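Local coordinates for protein polyphosphate kinase (PDB 2O8R) that probably catalyses the reversible transfer of the terminal phosphate of ATP onto a growing polyphosphate chain, with magnesium as cofactor, at residues 436-442 against 625-629. The protein carries 3 engineered substitutions. Sequence-based numbering, arbitrary orientation.
With SO4 (sulfate ion), chain F.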
loop_
_atom_site.group_PDB
_atom_site.type_symbol
_atom_site.label_atom_id
_atom_site.label_comp_id
_atom_site.label_asym_id
_atom_site.label_seq_id
_atom_site.Cartn_x
_atom_site.Cartn_y
_atom_site.Cartn_z
ATOM N N LEU A 436 14.788 -1.159 26.409
ATOM C CA LEU A 436 15.506 -1.966 25.438
ATOM C C LEU A 436 14.584 -2.263 24.256
ATOM O O LEU A 436 13.533 -2.880 24.422
ATOM C CB LEU A 436 16.062 -3.252 26.075
ATOM C CG LEU A 436 15.199 -4.186 26.937
ATOM C CD1 LEU A 436 14.640 -5.347 26.119
ATOM C CD2 LEU A 436 16.005 -4.722 28.115
ATOM N N LYS A 437 14.950 -1.773 23.076
ATOM C CA LYS A 437 14.254 -2.184 21.872
ATOM C C LYS A 437 15.077 -3.292 21.229
ATOM O O LYS A 437 16.303 -3.202 21.164
ATOM C CB LYS A 437 13.978 -1.001 20.934
ATOM C CG LYS A 437 15.186 -0.150 20.537
ATOM C CD LYS A 437 14.755 1.255 20.095
ATOM C CE LYS A 437 15.732 1.901 19.103
ATOM N NZ LYS A 437 17.032 2.315 19.696
ATOM N N VAL A 438 14.412 -4.366 20.811
ATOM C CA VAL A 438 15.119 -5.558 20.340
ATOM C C VAL A 438 15.517 -5.411 18.876
ATOM O O VAL A 438 14.695 -5.533 17.964
ATOM C CB VAL A 438 14.298 -6.852 20.563
ATOM C CG1 VAL A 438 15.018 -8.075 19.999
ATOM C CG2 VAL A 438 14.019 -7.045 22.040
ATOM N N HIS A 439 16.795 -5.150 18.660
ATOM C CA HIS A 439 17.299 -4.978 17.315
ATOM C C HIS A 439 17.782 -6.314 16.751
ATOM O O HIS A 439 17.986 -6.440 15.550
ATOM C CB HIS A 439 18.403 -3.922 17.305
ATOM C CG HIS A 439 18.843 -3.524 15.937
ATOM N ND1 HIS A 439 20.009 -3.987 15.368
ATOM C CD2 HIS A 439 18.268 -2.719 15.014
ATOM C CE1 HIS A 439 20.138 -3.476 14.159
ATOM N NE2 HIS A 439 19.097 -2.701 13.920
ATOM N N ALA A 440 17.946 -7.303 17.629
ATOM C CA ALA A 440 18.376 -8.658 17.256
ATOM C C ALA A 440 17.598 -9.242 16.071
ATOM O O ALA A 440 16.393 -9.047 15.948
ATOM C CB ALA A 440 18.259 -9.574 18.451
ATOM N N LYS A 441 18.298 -9.953 15.198
ATOM C CA LYS A 441 17.683 -10.501 13.990
ATOM C C LYS A 441 17.764 -12.035 14.007
ATOM O O LYS A 441 18.570 -12.629 13.289
ATOM C CB LYS A 441 18.381 -9.953 12.738
ATOM C CG LYS A 441 18.782 -8.472 12.775
ATOM C CD LYS A 441 17.600 -7.593 12.443
ATOM C CE LYS A 441 17.999 -6.142 12.298
ATOM N NZ LYS A 441 16.792 -5.296 12.113
ATOM N N THR A 442 16.930 -12.666 14.830
ATOM C CA THR A 442 16.972 -14.110 15.019
ATOM C C THR A 442 15.614 -14.780 14.827
ATOM O O THR A 442 14.577 -14.195 15.131
ATOM C CB THR A 442 17.467 -14.476 16.431
ATOM O OG1 THR A 442 16.539 -13.969 17.393
ATOM C CG2 THR A 442 18.837 -13.875 16.717
ATOM N N ASN A 625 21.872 0.662 24.661
ATOM C CA ASN A 625 20.413 0.835 24.706
ATOM C C ASN A 625 19.595 -0.348 24.183
ATOM O O ASN A 625 18.584 -0.727 24.777
ATOM C CB ASN A 625 19.998 2.099 23.953
ATOM C CG ASN A 625 20.609 3.345 24.531
ATOM O OD1 ASN A 625 21.712 3.316 25.075
ATOM N ND2 ASN A 625 19.895 4.457 24.422
ATOM N N ARG A 626 20.029 -0.915 23.065
ATOM C CA ARG A 626 19.305 -1.991 22.402
ATOM C C ARG A 626 19.662 -3.389 22.913
ATOM O O ARG A 626 20.730 -3.604 23.489
ATOM C CB ARG A 626 19.573 -1.933 20.892
ATOM C CG ARG A 626 18.795 -0.862 20.160
ATOM C CD ARG A 626 19.692 0.191 19.570
ATOM N NE ARG A 626 20.314 -0.283 18.337
ATOM C CZ ARG A 626 19.781 -0.162 17.122
ATOM N NH1 ARG A 626 20.434 -0.628 16.065
ATOM N NH2 ARG A 626 18.602 0.425 16.958
ATOM N N ILE A 627 18.776 -4.351 22.684
ATOM C CA ILE A 627 19.223 -5.731 22.733
ATOM C C ILE A 627 19.622 -6.212 21.328
ATOM O O ILE A 627 18.820 -6.207 20.386
ATOM C CB ILE A 627 18.241 -6.664 23.490
ATOM C CG1 ILE A 627 18.581 -6.634 24.991
ATOM C CG2 ILE A 627 18.317 -8.102 22.962
ATOM C CD1 ILE A 627 17.749 -7.545 25.850
ATOM N N GLU A 628 20.894 -6.580 21.207
ATOM C CA GLU A 628 21.497 -6.982 19.940
ATOM C C GLU A 628 22.042 -8.392 20.059
ATOM O O GLU A 628 22.128 -8.944 21.156
ATOM C CB GLU A 628 22.679 -6.062 19.608
ATOM C CG GLU A 628 22.372 -4.581 19.644
ATOM C CD GLU A 628 21.845 -4.038 18.325
ATOM O OE1 GLU A 628 21.766 -4.794 17.339
ATOM O OE2 GLU A 628 21.523 -2.834 18.276
ATOM N N THR A 629 22.436 -8.969 18.932
ATOM C CA THR A 629 23.138 -10.249 18.954
ATOM C C THR A 629 24.425 -10.250 18.150
ATOM O O THR A 629 24.571 -9.520 17.166
ATOM C CB THR A 629 22.274 -11.408 18.438
ATOM O OG1 THR A 629 21.735 -11.077 17.145
ATOM C CG2 THR A 629 21.165 -11.709 19.415
HETATM S S SO4 F . 19.130 -1.957 10.595
HETATM O O1 SO4 F . 19.167 -1.856 9.138
HETATM O O2 SO4 F . 19.484 -0.652 11.173
HETATM O O3 SO4 F . 17.785 -2.338 11.021
HETATM O O4 SO4 F . 20.027 -3.022 11.034
#
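The predicted active centre of this polyphosphate kinase lies where its two phospholipase D-like C-terminal domains meet, and here His-439 of the first, the predicted phosphohistidine, is set in place by Arg-626 and Glu-628 of the second. With CG anti to the backbone N (chi1 -171°), the imidazole reaches across to Glu-628, where ND1 donates to OE1 at 2.8 Å on the syn side of the carboxylate. OE1 also bonds to Ser-615, so the acceptor is itself anchored. With ND1 thus engaged, NE2 faces a sulfate at the ring edge and makes a weak hydrogen bond of 3.2 Å to its O3. The flat, cationic guanidinium of Arg-626 can stack on the imidazole, planes 29° apart, while its NE still pairs with Glu-628 OE2 in a salt bridge whose 2.8 Å hydrogen bond is weak by its angle. Lys-437 crosses Arg-626, NZ 3.4 Å from CD, bringing like charges close, with Arg-621 nearby. Against the other ring face rests CE of Lys-441, whose NZ bonds to Asn-465 and, weakly, to the sulfate.

The backbones run in nearly the same direction, joined by a single bridge at Val-438 and Ile-627. Ile-627 N donates to Lys-437 O (3.1 Å), while Ile-627 O grips two successive amides, His-439 N (2.9 Å) and Ala-440 N, holding the histidine loop against 625-629. Leu-436 CD1 lies beside CD1 of the buried Ile-627, and small Ala-440 lets Thr-629 CG2 come close, both residues buried. His-597 and Arg-599 also bind the sulfate, which probably marks a phosphate position, consistent with the paired-histidine interdomain site of the phospholipase D superfamily, His-439 and Lys-441 matching its HxK motif.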